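Local coordinates for protein precorrin-6Y C5,15-methyltransferase (Decarboxylating) (Geobacter metallireducens, PDB 3E05) that probably methylates and decarboxylates precorrin-6Y with S-adenosylmethionine in cobalamin biosynthesis, this chain being the C-terminal domain of the longer enzyme, at residues Gly65-Leu70 against Ala89-Leu94. Numbering follows the deposited sequence.
Sequences GRIFAL and ARNVTL
I67, F68 and A69 pair in parallel with V92, T93 and L94, the strand axes 4.6 Å apart at closest approach and turned 25° from each other. They form part of a beta-alpha-beta unit of the Rossmann-like methyltransferase fold: helix 74-86 links the two strands, and 92-96 is an outermost strand of this chain's sheet. The parallel pattern is regular, I67 N donating to N91 O, T93 N to I67 O at 2.8 Å, and A69 N to T93 O. On the face covered by helices 53-61 and 74-86, V92 CG2 meets I67 CB at 4.0 Å, while V92 CG1, anti to the backbone N (chi1 -179°), touches A69 CB at 3.9 Å. On the other face the T93 side chain runs next to the F68 ring, T93 CB 3.8 Å from F68 CD1. N91, in the type I turn from A89 to V92, extends its amide back to G65. An alanine in place of N91 would probably leave G65 O without this donor and I67 CD1 without its amide neighbour. In the N91 ND2 to G65 O hydrogen bond, 3.1 Å long, the acceptor lies almost in the N91 amide plane, but ND2 stands 51° out of the G65 carbonyl plane.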
loop_
_atom_site.group_PDB
_atom_site.type_symbol
_atom_site.label_atom_id
_atom_site.label_comp_id
_atom_site.label_asym_id
_atom_site.label_seq_id
_atom_site.Cartn_x
_atom_site.Cartn_y
_atom_site.Cartn_z
ATOM N N GLY D 65 -13.149 -32.434 -4.661
ATOM C CA GLY D 65 -14.197 -31.470 -4.982
ATOM C C GLY D 65 -14.481 -31.397 -6.476
ATOM O O GLY D 65 -13.764 -32.008 -7.276
ATOM N N ARG D 66 -15.520 -30.650 -6.851
ATOM C CA ARG D 66 -15.831 -30.392 -8.263
ATOM C C ARG D 66 -15.874 -28.899 -8.559
ATOM O O ARG D 66 -16.634 -28.155 -7.940
ATOM C CB ARG D 66 -17.165 -31.032 -8.674
ATOM C CG ARG D 66 -17.165 -32.574 -8.622
ATOM C CD ARG D 66 -18.487 -33.148 -9.096
ATOM N NE ARG D 66 -19.561 -32.908 -8.138
ATOM C CZ ARG D 66 -20.858 -32.997 -8.423
ATOM N NH1 ARG D 66 -21.254 -33.309 -9.651
ATOM N NH2 ARG D 66 -21.760 -32.760 -7.476
ATOM N N ILE D 67 -15.071 -28.479 -9.527
ATOM C CA ILE D 67 -14.958 -27.065 -9.898
ATOM C C ILE D 67 -15.450 -26.840 -11.323
ATOM O O ILE D 67 -15.093 -27.580 -12.238
ATOM C CB ILE D 67 -13.501 -26.549 -9.703
ATOM C CG1 ILE D 67 -13.104 -26.618 -8.224
ATOM C CG2 ILE D 67 -13.333 -25.128 -10.198
ATOM C CD1 ILE D 67 -12.210 -27.744 -7.889
ATOM N N PHE D 68 -16.284 -25.819 -11.499
ATOM C CA PHE D 68 -16.839 -25.483 -12.803
ATOM C C PHE D 68 -16.412 -24.074 -13.177
ATOM O O PHE D 68 -16.751 -23.109 -12.483
ATOM C CB PHE D 68 -18.363 -25.639 -12.781
ATOM C CG PHE D 68 -18.806 -27.041 -12.446
ATOM C CD1 PHE D 68 -18.945 -27.994 -13.457
ATOM C CD2 PHE D 68 -19.054 -27.415 -11.126
ATOM C CE1 PHE D 68 -19.326 -29.303 -13.158
ATOM C CE2 PHE D 68 -19.431 -28.716 -10.818
ATOM C CZ PHE D 68 -19.567 -29.663 -11.842
ATOM N N ALA D 69 -15.644 -23.990 -14.256
ATOM C CA ALA D 69 -15.011 -22.761 -14.713
ATOM C C ALA D 69 -15.710 -22.237 -15.957
ATOM O O ALA D 69 -15.602 -22.830 -17.046
ATOM C CB ALA D 69 -13.531 -23.019 -14.993
ATOM N N LEU D 70 -16.433 -21.131 -15.782
ATOM C CA LEU D 70 -17.234 -20.531 -16.840
ATOM C C LEU D 70 -16.508 -19.374 -17.506
ATOM O O LEU D 70 -16.030 -18.454 -16.827
ATOM C CB LEU D 70 -18.579 -20.052 -16.298
ATOM C CG LEU D 70 -19.701 -21.085 -16.254
ATOM C CD1 LEU D 70 -19.572 -21.962 -15.031
ATOM C CD2 LEU D 70 -21.038 -20.373 -16.244
ATOM N N ALA D 89 -5.574 -30.469 -13.867
ATOM C CA ALA D 89 -6.707 -30.063 -13.062
ATOM C C ALA D 89 -7.925 -30.791 -13.589
ATOM O O ALA D 89 -8.788 -30.190 -14.236
ATOM C CB ALA D 89 -6.899 -28.555 -13.130
ATOM N N ARG D 90 -7.987 -32.096 -13.310
ATOM C CA ARG D 90 -8.993 -32.971 -13.917
ATOM C C ARG D 90 -10.368 -32.770 -13.327
ATOM O O ARG D 90 -11.373 -33.053 -13.991
ATOM C CB ARG D 90 -8.598 -34.449 -13.787
ATOM C CG ARG D 90 -7.146 -34.739 -14.082
ATOM C CD ARG D 90 -6.864 -35.007 -15.551
ATOM N NE ARG D 90 -7.563 -36.186 -16.054
ATOM C CZ ARG D 90 -7.473 -36.643 -17.296
ATOM N NH1 ARG D 90 -6.699 -36.036 -18.184
ATOM N NH2 ARG D 90 -8.167 -37.711 -17.648
ATOM N N ASN D 91 -10.420 -32.276 -12.089
ATOM C CA ASN D 91 -11.704 -32.040 -11.424
ATOM C C ASN D 91 -12.294 -30.651 -11.703
ATOM O O ASN D 91 -13.289 -30.242 -11.093
ATOM C CB ASN D 91 -11.637 -32.360 -9.922
ATOM C CG ASN D 91 -10.559 -31.563 -9.183
ATOM O OD1 ASN D 91 -9.500 -31.247 -9.729
ATOM N ND2 ASN D 91 -10.827 -31.266 -7.921
ATOM N N VAL D 92 -11.674 -29.946 -12.639
ATOM C CA VAL D 92 -12.237 -28.722 -13.200
ATOM C C VAL D 92 -12.913 -29.032 -14.534
ATOM O O VAL D 92 -12.293 -29.586 -15.448
ATOM C CB VAL D 92 -11.164 -27.635 -13.405
ATOM C CG1 VAL D 92 -11.786 -26.373 -13.976
ATOM C CG2 VAL D 92 -10.437 -27.328 -12.081
ATOM N N THR D 93 -14.185 -28.669 -14.637
ATOM C CA THR D 93 -14.895 -28.750 -15.891
ATOM C C THR D 93 -15.013 -27.358 -16.504
ATOM O O THR D 93 -15.566 -26.450 -15.889
ATOM C CB THR D 93 -16.278 -29.395 -15.697
ATOM O OG1 THR D 93 -16.094 -30.743 -15.245
ATOM C CG2 THR D 93 -17.054 -29.409 -17.001
ATOM N N LEU D 94 -14.455 -27.203 -17.700
ATOM C CA LEU D 94 -14.542 -25.959 -18.441
ATOM C C LEU D 94 -15.910 -25.859 -19.089
ATOM O O LEU D 94 -16.309 -26.739 -19.854
ATOM C CB LEU D 94 -13.436 -25.866 -19.490
ATOM C CG LEU D 94 -13.552 -24.743 -20.527
ATOM C CD1 LEU D 94 -13.588 -23.348 -19.870
ATOM C CD2 LEU D 94 -12.420 -24.842 -21.542
#